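MutT related protein (Methanosarcina mazei, PDB 3GRN) is a MutT-related Nudix-family protein that probably acts as a hydrolase on acid anhydride bonds. Local coordinates at residues I15-E29 / Y103-I116. Numbering follows the deposited sequence. Where two conformers were deposited one is given.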
ATOM      1  N   ILE A  15      15.901  -9.099  -6.114  1.00 16.12           N
ATOM      2  CA  ILE A  15      16.465  -8.074  -6.986  1.00 17.29           C
ATOM      3  C   ILE A  15      17.895  -7.859  -6.554  1.00 14.43           C
ATOM      4  O   ILE A  15      18.122  -7.523  -5.398  1.00 16.39           O
ATOM      5  CB  ILE A  15      15.684  -6.765  -6.857  1.00 17.02           C
ATOM      6  CG1 ILE A  15      14.240  -6.977  -7.329  1.00 22.01           C
ATOM      7  CG2 ILE A  15      16.349  -5.652  -7.645  1.00 17.58           C
ATOM      8  CD1 ILE A  15      13.362  -5.791  -7.153  1.00 21.21           C
ATOM      9  N   ARG A  16      18.829  -7.999  -7.504  1.00 19.00           N
ATOM     10  CA  ARG A  16      20.263  -7.864  -7.208  0.50 16.28           C
ATOM     11  C   ARG A  16      20.880  -6.628  -7.852  1.00 19.73           C
ATOM     12  O   ARG A  16      20.389  -6.140  -8.864  1.00 20.60           O
ATOM     13  CB  ARG A  16      21.046  -9.099  -7.672  0.50 18.29           C
ATOM     14  CG  ARG A  16      20.545 -10.411  -7.116  0.50 26.51           C
ATOM     15  CD  ARG A  16      21.150 -11.540  -7.920  0.50 32.33           C
ATOM     16  NE  ARG A  16      20.451 -12.804  -7.728  0.50 31.37           N
ATOM     17  CZ  ARG A  16      19.339 -13.158  -8.364  0.50 28.85           C
ATOM     18  NH1 ARG A  16      18.767 -12.343  -9.248  0.50 29.51           N
ATOM     19  NH2 ARG A  16      18.791 -14.336  -8.105  0.50 33.57           N
ATOM     20  N   ASN A  17      21.961  -6.140  -7.246  1.00 19.78           N
ATOM     21  CA  ASN A  17      22.730  -5.042  -7.819  1.00 26.36           C
ATOM     22  C   ASN A  17      23.884  -5.590  -8.650  1.00 27.74           C
ATOM     23  O   ASN A  17      24.016  -6.809  -8.802  1.00 25.39           O
ATOM     24  CB  ASN A  17      23.222  -4.060  -6.734  1.00 22.78           C
ATOM     25  CG  ASN A  17      24.168  -4.695  -5.696  1.00 24.67           C
ATOM     26  OD1 ASN A  17      24.619  -5.835  -5.824  1.00 26.55           O
ATOM     27  ND2 ASN A  17      24.466  -3.930  -4.653  1.00 27.37           N
ATOM     28  N   GLU A  18      24.737  -4.691  -9.142  1.00 27.17           N
ATOM     29  CA  GLU A  18      25.921  -5.064  -9.934  1.00 36.84           C
ATOM     30  C   GLU A  18      26.846  -6.068  -9.230  1.00 38.03           C
ATOM     31  O   GLU A  18      27.523  -6.864  -9.890  1.00 44.27           O
ATOM     32  CB  GLU A  18      26.718  -3.815 -10.317  1.00 35.92           C
ATOM     33  CG  GLU A  18      25.860  -2.675 -10.862  1.00 39.09           C
ATOM     34  CD  GLU A  18      25.527  -1.605  -9.816  1.00 50.55           C
ATOM     35  OE1 GLU A  18      24.900  -1.930  -8.782  1.00 41.27           O
ATOM     36  OE2 GLU A  18      25.883  -0.427 -10.037  1.00 51.15           O
ATOM     37  N   LYS A  19      26.856  -6.020  -7.900  1.00 35.05           N
ATOM     38  CA  LYS A  19      27.672  -6.894  -7.072  1.00 37.61           C
ATOM     39  C   LYS A  19      26.988  -8.223  -6.717  1.00 38.51           C
ATOM     40  O   LYS A  19      27.617  -9.097  -6.112  1.00 40.49           O
ATOM     41  CB  LYS A  19      28.078  -6.159  -5.798  1.00 41.78           C
ATOM     42  CG  LYS A  19      29.076  -5.028  -6.028  1.00 46.58           C
ATOM     43  CD  LYS A  19      29.086  -4.008  -4.886  1.00 55.04           C
ATOM     44  CE  LYS A  19      27.914  -3.017  -4.973  1.00 57.23           C
ATOM     45  NZ  LYS A  19      27.736  -2.418  -6.335  1.00 52.87           N
ATOM     46  N   GLY A  20      25.714  -8.380  -7.089  1.00 33.84           N
ATOM     47  CA  GLY A  20      24.955  -9.596  -6.761  1.00 28.10           C
ATOM     48  C   GLY A  20      24.365  -9.636  -5.355  1.00 26.09           C
ATOM     49  O   GLY A  20      23.896 -10.689  -4.909  1.00 27.29           O
ATOM     50  N   GLU A  21      24.385  -8.502  -4.654  1.00 22.25           N
ATOM     51  CA  GLU A  21      23.770  -8.380  -3.333  1.00 23.30           C
ATOM     52  C   GLU A  21      22.264  -8.164  -3.509  1.00 20.79           C
ATOM     53  O   GLU A  21      21.853  -7.506  -4.459  1.00 21.20           O
ATOM     54  CB  GLU A  21      24.342  -7.195  -2.558  1.00 27.79           C
ATOM     55  CG  GLU A  21      25.857  -7.248  -2.309  1.00 32.49           C
ATOM     56  CD  GLU A  21      26.395  -5.943  -1.748  1.00 38.35           C
ATOM     57  OE1 GLU A  21      26.023  -4.865  -2.277  1.00 39.90           O
ATOM     58  OE2 GLU A  21      27.188  -5.994  -0.775  1.00 45.47           O
ATOM     59  N   PHE A  22      21.472  -8.696  -2.581  1.00 22.56           N
ATOM     60  CA  PHE A  22      20.000  -8.650  -2.673  1.00 18.17           C
ATOM     61  C   PHE A  22      19.387  -7.438  -1.990  1.00 19.52           C
ATOM     62  O   PHE A  22      19.813  -7.033  -0.918  1.00 18.70           O
ATOM     63  CB  PHE A  22      19.381  -9.913  -2.059  1.00 17.83           C
ATOM     64  CG  PHE A  22      19.752 -11.180  -2.781  1.00 19.46           C
ATOM     65  CD1 PHE A  22      19.005 -11.630  -3.854  1.00 17.44           C
ATOM     66  CD2 PHE A  22      20.862 -11.920  -2.376  1.00 26.28           C
ATOM     67  CE1 PHE A  22      19.343 -12.805  -4.525  1.00 25.21           C
ATOM     68  CE2 PHE A  22      21.215 -13.089  -3.039  1.00 27.49           C
ATOM     69  CZ  PHE A  22      20.456 -13.535  -4.108  1.00 26.32           C
ATOM     70  N   LEU A  23      18.340  -6.906  -2.604  1.00 15.87           N
ATOM     71  CA  LEU A  23      17.623  -5.762  -2.050  1.00 16.77           C
ATOM     72  C   LEU A  23      16.700  -6.191  -0.919  1.00 15.58           C
ATOM     73  O   LEU A  23      15.748  -6.964  -1.137  1.00 14.85           O
ATOM     74  CB  LEU A  23      16.809  -5.056  -3.151  1.00 14.39           C
ATOM     75  CG  LEU A  23      16.013  -3.814  -2.703  1.00 13.36           C
ATOM     76  CD1 LEU A  23      16.857  -2.753  -1.998  1.00 17.66           C
ATOM     77  CD2 LEU A  23      15.199  -3.215  -3.865  1.00 13.47           C
ATOM     78  N   LEU A  24      16.977  -5.682   0.285  1.00 13.90           N
ATOM     79  CA  LEU A  24      16.061  -5.845   1.418  1.00 14.48           C
ATOM     80  C   LEU A  24      15.505  -4.489   1.849  1.00 16.74           C
ATOM     81  O   LEU A  24      16.162  -3.461   1.685  1.00 17.03           O
ATOM     82  CB  LEU A  24      16.725  -6.534   2.612  1.00 17.01           C
ATOM     83  CG  LEU A  24      17.494  -7.818   2.349  1.00 25.41           C
ATOM     84  CD1 LEU A  24      17.956  -8.399   3.677  1.00 21.73           C
ATOM     85  CD2 LEU A  24      16.652  -8.812   1.605  1.00 18.00           C
ATOM     86  N   LEU A  25      14.302  -4.501   2.403  1.00 15.36           N
ATOM     87  CA  LEU A  25      13.626  -3.279   2.825  1.00 15.05           C
ATOM     88  C   LEU A  25      13.173  -3.461   4.260  1.00 20.39           C
ATOM     89  O   LEU A  25      12.697  -4.532   4.617  1.00 20.50           O
ATOM     90  CB  LEU A  25      12.376  -3.082   1.973  1.00 16.60           C
ATOM     91  CG  LEU A  25      12.520  -3.148   0.455  1.00 12.49           C
ATOM     92  CD1 LEU A  25      11.116  -2.976  -0.176  1.00 17.57           C
ATOM     93  CD2 LEU A  25      13.442  -2.067  -0.005  1.00 13.95           C
ATOM     94  N   ARG A  26      13.293  -2.416   5.077  1.00 17.66           N
ATOM     95  CA  ARG A  26      12.793  -2.497   6.452  1.00 17.78           C
ATOM     96  C   ARG A  26      11.427  -1.864   6.568  1.00 20.93           C
ATOM     97  O   ARG A  26      11.264  -0.719   6.190  1.00 17.98           O
ATOM     98  CB  ARG A  26      13.769  -1.855   7.434  1.00 26.17           C
ATOM     99  CG  ARG A  26      13.338  -2.083   8.875  1.00 25.38           C
ATOM    100  CD  ARG A  26      14.452  -1.888   9.859  1.00 31.02           C
ATOM    101  NE  ARG A  26      14.562  -0.509  10.300  1.00 31.80           N
ATOM    102  CZ  ARG A  26      13.831   0.056  11.265  1.00 37.61           C
ATOM    103  NH1 ARG A  26      14.040   1.328  11.574  1.00 39.46           N
ATOM    104  NH2 ARG A  26      12.881  -0.617  11.916  1.00 41.52           N
ATOM    105  N   ARG A  27      10.469  -2.591   7.135  1.00 14.80           N
ATOM    106  CA  ARG A  27       9.069  -2.203   7.182  1.00 17.32           C
ATOM    107  C   ARG A  27       8.834  -1.058   8.174  1.00 16.85           C
ATOM    108  O   ARG A  27       9.527  -0.977   9.180  1.00 24.90           O
ATOM    109  CB  ARG A  27       8.206  -3.395   7.577  1.00 21.58           C
ATOM    110  CG  ARG A  27       8.239  -4.551   6.585  1.00 23.65           C
ATOM    111  CD  ARG A  27       7.479  -5.794   7.097  1.00 27.26           C
ATOM    112  NE  ARG A  27       6.038  -5.571   7.263  1.00 23.06           N
ATOM    113  CZ  ARG A  27       5.140  -5.614   6.278  1.00 29.73           C
ATOM    114  NH1 ARG A  27       5.517  -5.868   5.031  1.00 35.81           N
ATOM    115  NH2 ARG A  27       3.856  -5.385   6.534  1.00 29.65           N
ATOM    116  N   SER A  28       7.857  -0.197   7.872  1.00 24.00           N
ATOM    117  CA  SER A  28       7.532   0.921   8.764  1.00 26.88           C
ATOM    118  C   SER A  28       6.878   0.429  10.057  1.00 29.25           C
ATOM    119  O   SER A  28       6.314  -0.684  10.101  1.00 28.09           O
ATOM    120  CB  SER A  28       6.628   1.931   8.084  1.00 31.42           C
ATOM    121  OG  SER A  28       5.317   1.424   7.938  1.00 46.86           O
ATOM    122  N   GLU A  29       6.949   1.273  11.087  1.00 32.90           N
ATOM    123  CA  GLU A  29       6.454   0.931  12.430  1.00 30.87           C
ATOM    124  C   GLU A  29       4.923   0.884  12.528  1.00 38.37           C
ATOM    125  O   GLU A  29       4.369   0.231  13.416  1.00 36.12           O
ATOM    126  CB  GLU A  29       7.041   1.879  13.465  1.00 36.26           C
ATOM    127  CG  GLU A  29       8.560   1.895  13.488  1.00 41.62           C
ATOM    128  CD  GLU A  29       9.148   0.625  14.055  1.00 53.02           C
ATOM    129  OE1 GLU A  29       8.456  -0.042  14.869  1.00 45.60           O
ATOM    130  OE2 GLU A  29      10.308   0.313  13.693  1.00 52.83           O
ATOM    131  N   TYR A 103       5.709   4.966   2.017  1.00 15.88           N
ATOM    132  CA  TYR A 103       5.276   4.902   3.424  1.00 20.45           C
ATOM    133  C   TYR A 103       5.446   3.517   4.045  1.00 22.18           C
ATOM    134  O   TYR A 103       5.528   3.401   5.268  1.00 24.00           O
ATOM    135  CB  TYR A 103       3.795   5.318   3.548  1.00 17.34           C
ATOM    136  CG  TYR A 103       2.792   4.399   2.873  1.00 20.69           C
ATOM    137  CD1 TYR A 103       2.052   3.456   3.621  1.00 27.01           C
ATOM    138  CD2 TYR A 103       2.509   4.517   1.510  1.00 21.65           C
ATOM    139  CE1 TYR A 103       1.095   2.632   3.011  1.00 25.64           C
ATOM    140  CE2 TYR A 103       1.548   3.695   0.888  1.00 27.60           C
ATOM    141  CZ  TYR A 103       0.855   2.751   1.642  1.00 28.77           C
ATOM    142  OH  TYR A 103      -0.087   1.939   1.029  1.00 27.85           O
ATOM    143  N   GLU A 104       5.500   2.480   3.203  1.00 17.46           N
ATOM    144  CA  GLU A 104       5.554   1.092   3.694  1.00 19.24           C
ATOM    145  C   GLU A 104       6.895   0.724   4.321  1.00 19.42           C
ATOM    146  O   GLU A 104       6.973  -0.217   5.120  1.00 22.55           O
ATOM    147  CB  GLU A 104       5.181   0.105   2.574  1.00 16.65           C
ATOM    148  CG  GLU A 104       3.733   0.248   2.087  1.00 26.97           C
ATOM    149  CD  GLU A 104       3.247  -0.941   1.263  1.00 36.68           C
ATOM    150  OE1 GLU A 104       3.981  -1.389   0.349  1.00 43.64           O
ATOM    151  OE2 GLU A 104       2.116  -1.418   1.525  1.00 46.94           O
ATOM    152  N   HIS A 105       7.961   1.439   3.952  1.00 14.51           N
ATOM    153  CA  HIS A 105       9.301   1.068   4.383  1.00 15.75           C
ATOM    154  C   HIS A 105      10.146   2.260   4.793  1.00 21.54           C
ATOM    155  O   HIS A 105       9.994   3.346   4.229  1.00 21.56           O
ATOM    156  CB  HIS A 105      10.047   0.270   3.310  1.00 18.03           C
ATOM    157  CG  HIS A 105       9.385  -1.017   2.934  1.00 19.19           C
ATOM    158  ND1 HIS A 105       8.562  -1.132   1.833  1.00 15.89           N
ATOM    159  CD2 HIS A 105       9.421  -2.242   3.509  1.00 17.73           C
ATOM    160  CE1 HIS A 105       8.119  -2.374   1.745  1.00 20.59           C
ATOM    161  NE2 HIS A 105       8.631  -3.069   2.744  1.00 15.72           N
ATOM    162  N   ILE A 106      11.032   2.062   5.767  1.00 19.32           N
ATOM    163  CA  ILE A 106      11.836   3.182   6.301  1.00 22.83           C
ATOM    164  C   ILE A 106      13.283   3.236   5.831  1.00 23.47           C
ATOM    165  O   ILE A 106      13.904   4.301   5.814  1.00 26.38           O
ATOM    166  CB  ILE A 106      11.776   3.276   7.845  1.00 27.54           C
ATOM    167  CG1 ILE A 106      12.045   1.912   8.497  1.00 28.58           C
ATOM    168  CG2 ILE A 106      10.439   3.883   8.282  1.00 35.97           C
ATOM    169  CD1 ILE A 106      11.228   1.713   9.779  1.00 38.96           C
ATOM    170  N   GLU A 107      13.818   2.084   5.443  1.00 20.13           N
ATOM    171  CA  GLU A 107      15.150   2.006   4.870  1.00 20.62           C
ATOM    172  C   GLU A 107      15.321   0.795   3.968  1.00 17.78           C
ATOM    173  O   GLU A 107      14.482  -0.099   3.948  1.00 16.57           O
ATOM    174  CB  GLU A 107      16.255   2.036   5.930  1.00 29.09           C
ATOM    175  CG  GLU A 107      16.090   1.061   7.064  1.00 36.91           C
ATOM    176  CD  GLU A 107      16.898   1.463   8.294  1.00 44.04           C
ATOM    177  OE1 GLU A 107      17.891   2.210   8.151  1.00 49.77           O
ATOM    178  OE2 GLU A 107      16.529   1.034   9.404  1.00 37.51           O
ATOM    179  N   TYR A 108      16.421   0.795   3.233  1.00 19.88           N
ATOM    180  CA  TYR A 108      16.764  -0.338   2.387  1.00 19.87           C
ATOM    181  C   TYR A 108      18.236  -0.628   2.512  1.00 25.97           C
ATOM    182  O   TYR A 108      19.002   0.205   2.984  1.00 21.94           O
ATOM    183  CB  TYR A 108      16.389  -0.089   0.921  1.00 19.34           C
ATOM    184  CG  TYR A 108      17.236   0.961   0.240  1.00 15.44           C
ATOM    185  CD1 TYR A 108      18.437   0.616  -0.395  1.00 24.36           C
ATOM    186  CD2 TYR A 108      16.857   2.305   0.262  1.00 23.28           C
ATOM    187  CE1 TYR A 108      19.234   1.578  -1.015  1.00 26.08           C
ATOM    188  CE2 TYR A 108      17.639   3.278  -0.356  1.00 20.92           C
ATOM    189  CZ  TYR A 108      18.837   2.907  -0.984  1.00 25.85           C
ATOM    190  OH  TYR A 108      19.635   3.847  -1.605  1.00 28.42           O
ATOM    191  N   SER A 109      18.617  -1.802   2.021  1.00 23.72           N
ATOM    192  CA  SER A 109      19.984  -2.250   2.044  1.00 24.08           C
ATOM    193  C   SER A 109      20.180  -3.320   0.998  1.00 25.83           C
ATOM    194  O   SER A 109      19.287  -4.146   0.768  1.00 21.56           O
ATOM    195  CB  SER A 109      20.351  -2.785   3.427  1.00 25.93           C
ATOM    196  OG  SER A 109      21.731  -3.095   3.483  1.00 36.48           O
ATOM    197  N   TRP A 110      21.342  -3.268   0.348  1.00 25.78           N
ATOM    198  CA  TRP A 110      21.782  -4.285  -0.599  1.00 21.64           C
ATOM    199  C   TRP A 110      22.686  -5.238   0.178  1.00 29.74           C
ATOM    200  O   TRP A 110      23.802  -4.876   0.563  1.00 31.74           O
ATOM    201  CB  TRP A 110      22.528  -3.650  -1.777  1.00 27.53           C
ATOM    202  CG  TRP A 110      21.706  -2.732  -2.638  1.00 24.00           C
ATOM    203  CD1 TRP A 110      21.627  -1.363  -2.545  1.00 26.12           C
ATOM    204  CD2 TRP A 110      20.846  -3.112  -3.721  1.00 25.93           C
ATOM    205  NE1 TRP A 110      20.763  -0.873  -3.507  1.00 27.45           N
ATOM    206  CE2 TRP A 110      20.280  -1.923  -4.246  1.00 22.35           C
ATOM    207  CE3 TRP A 110      20.494  -4.341  -4.298  1.00 23.25           C
ATOM    208  CZ2 TRP A 110      19.386  -1.930  -5.324  1.00 22.25           C
ATOM    209  CZ3 TRP A 110      19.606  -4.344  -5.369  1.00 20.34           C
ATOM    210  CH2 TRP A 110      19.060  -3.143  -5.872  1.00 21.95           C
ATOM    211  N   VAL A 111      22.184  -6.445   0.435  1.00 25.98           N
ATOM    212  CA  VAL A 111      22.839  -7.401   1.327  1.00 27.44           C
ATOM    213  C   VAL A 111      23.278  -8.677   0.583  1.00 30.95           C
ATOM    214  O   VAL A 111      22.506  -9.252  -0.186  1.00 23.21           O
ATOM    215  CB  VAL A 111      21.934  -7.759   2.548  1.00 28.14           C
ATOM    216  CG1 VAL A 111      22.741  -8.521   3.585  1.00 30.44           C
ATOM    217  CG2 VAL A 111      21.333  -6.503   3.192  1.00 28.66           C
ATOM    218  N   SER A 112      24.526  -9.109   0.803  1.00 30.78           N
ATOM    219  CA  SER A 112      25.011 -10.354   0.205  1.00 25.14           C
ATOM    220  C   SER A 112      24.375 -11.552   0.889  1.00 21.14           C
ATOM    221  O   SER A 112      23.937 -11.461   2.041  1.00 28.85           O
ATOM    222  CB  SER A 112      26.542 -10.467   0.297  1.00 31.23           C
ATOM    223  OG  SER A 112      26.944 -10.591   1.647  1.00 29.98           O
ATOM    224  N   LEU A 113      24.341 -12.668   0.168  1.00 25.49           N
ATOM    225  CA  LEU A 113      23.835 -13.942   0.672  1.00 32.35           C
ATOM    226  C   LEU A 113      24.507 -14.382   1.966  1.00 35.16           C
ATOM    227  O   LEU A 113      23.823 -14.803   2.898  1.00 31.40           O
ATOM    228  CB  LEU A 113      23.994 -15.031  -0.388  1.00 35.15           C
ATOM    229  CG  LEU A 113      23.471 -16.436  -0.072  1.00 34.98           C
ATOM    230  CD1 LEU A 113      21.949 -16.437   0.099  1.00 28.85           C
ATOM    231  CD2 LEU A 113      23.880 -17.342  -1.196  1.00 34.84           C
ATOM    232  N   GLU A 114      25.834 -14.267   2.020  1.00 36.08           N
ATOM    233  CA  GLU A 114      26.596 -14.572   3.238  1.00 38.99           C
ATOM    234  C   GLU A 114      26.075 -13.816   4.457  1.00 39.75           C
ATOM    235  O   GLU A 114      25.845 -14.424   5.503  1.00 39.12           O
ATOM    236  CB  GLU A 114      28.086 -14.281   3.040  1.00 43.33           C
ATOM    237  CG  GLU A 114      28.969 -14.820   4.162  1.00 56.89           C
ATOM    238  CD  GLU A 114      30.278 -14.057   4.322  1.00 66.79           C
ATOM    239  OE1 GLU A 114      31.187 -14.592   4.996  1.00 69.79           O
ATOM    240  OE2 GLU A 114      30.400 -12.930   3.789  1.00 71.35           O
ATOM    241  N   LYS A 115      25.869 -12.501   4.323  1.00 35.26           N
ATOM    242  CA  LYS A 115      25.376 -11.709   5.450  1.00 33.28           C
ATOM    243  C   LYS A 115      23.919 -12.035   5.767  1.00 33.30           C
ATOM    244  O   LYS A 115      23.526 -11.989   6.930  1.00 36.82           O
ATOM    245  CB  LYS A 115      25.538 -10.197   5.232  1.00 38.37           C
ATOM    246  CG  LYS A 115      26.859  -9.709   4.626  1.00 47.60           C
ATOM    247  CD  LYS A 115      28.070  -9.912   5.513  1.00 59.88           C
ATOM    248  CE  LYS A 115      29.325  -9.401   4.810  1.00 60.70           C
ATOM    249  NZ  LYS A 115      30.561 -10.077   5.290  1.00 58.61           N
ATOM    250  N   ILE A 116      23.124 -12.350   4.738  1.00 34.87           N
ATOM    251  CA  ILE A 116      21.750 -12.833   4.942  1.00 33.55           C
ATOM    252  C   ILE A 116      21.738 -14.106   5.810  1.00 40.30           C
ATOM    253  O   ILE A 116      20.966 -14.212   6.772  1.00 42.08           O
ATOM    254  CB  ILE A 116      20.986 -13.052   3.593  1.00 32.97           C
ATOM    255  CG1 ILE A 116      20.678 -11.709   2.905  1.00 32.71           C
ATOM    256  CG2 ILE A 116      19.710 -13.825   3.826  1.00 29.47           C
ATOM    257  CD1 ILE A 116      20.206 -11.828   1.444  1.00 27.45           C
TER
HETATM  258  O   HOH W   1      25.011 -12.430  -2.780  1.00 33.21           O
HETATM  259  O   HOH W   2      26.452  -7.175   2.164  1.00 37.57           O
HETATM  260  O   HOH W   3       3.192   3.090   7.182  1.00 42.28           O
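Arg26 reaches across to Glu107 and Ile106 at one end of an antiparallel strand pair. Its CB packs on Glu107 CG at 3.7 Å. CG stands anti to the backbone N (chi1 -173°), CD lies against Glu107 OE2, and the bend at chi3 (88°) brings NE round to the carboxylate. NE donates to Glu107 OE2 at 2.7 Å, in the guanidinium plane and on that oxygen's anti lone pair; NH1 adds a weak bond to the same oxygen and also sits close to Ile106 CD1. That methyl lies over one face of the guanidinium, toward its rim, with Ile106 CD1 3.4 Å from Arg26 CZ. NH2 makes a salt bridge to Glu29 OE2 and also donates to Gly36 O. With an alanine here, Glu107 and Glu29 would probably lose their shared positive partner and Ile106 CD1 the flat group it packs on.

On the side of the sheet where Leu23 and Leu25 point, Trp110 lies between two residues. Leu23 CB sits over one face of its six-membered ring, 4.0 Å from the centroid, and Asn17 CB over the other at 3.9 Å. The Asn17 amide runs nearly flat along the indole, planes 18° apart, held at both ends by Glu21, whose OE1 accepts from Asn17 ND2 at 3.0 Å and whose backbone N donates to OD1. Farther along, Leu25 CD1 stands over the centre of the His105 ring. On the reverse side Phe22 CD2 meets Ile116 CD1 at 3.9 Å.

Paired backbone bonds join Phe22 to Val111 and Leu24 to Ser109, docking strand 105-111 on 22-27 as an outermost strand of this chain's mixed sheet, in the alpha/beta/alpha sandwich of the Nudix fold.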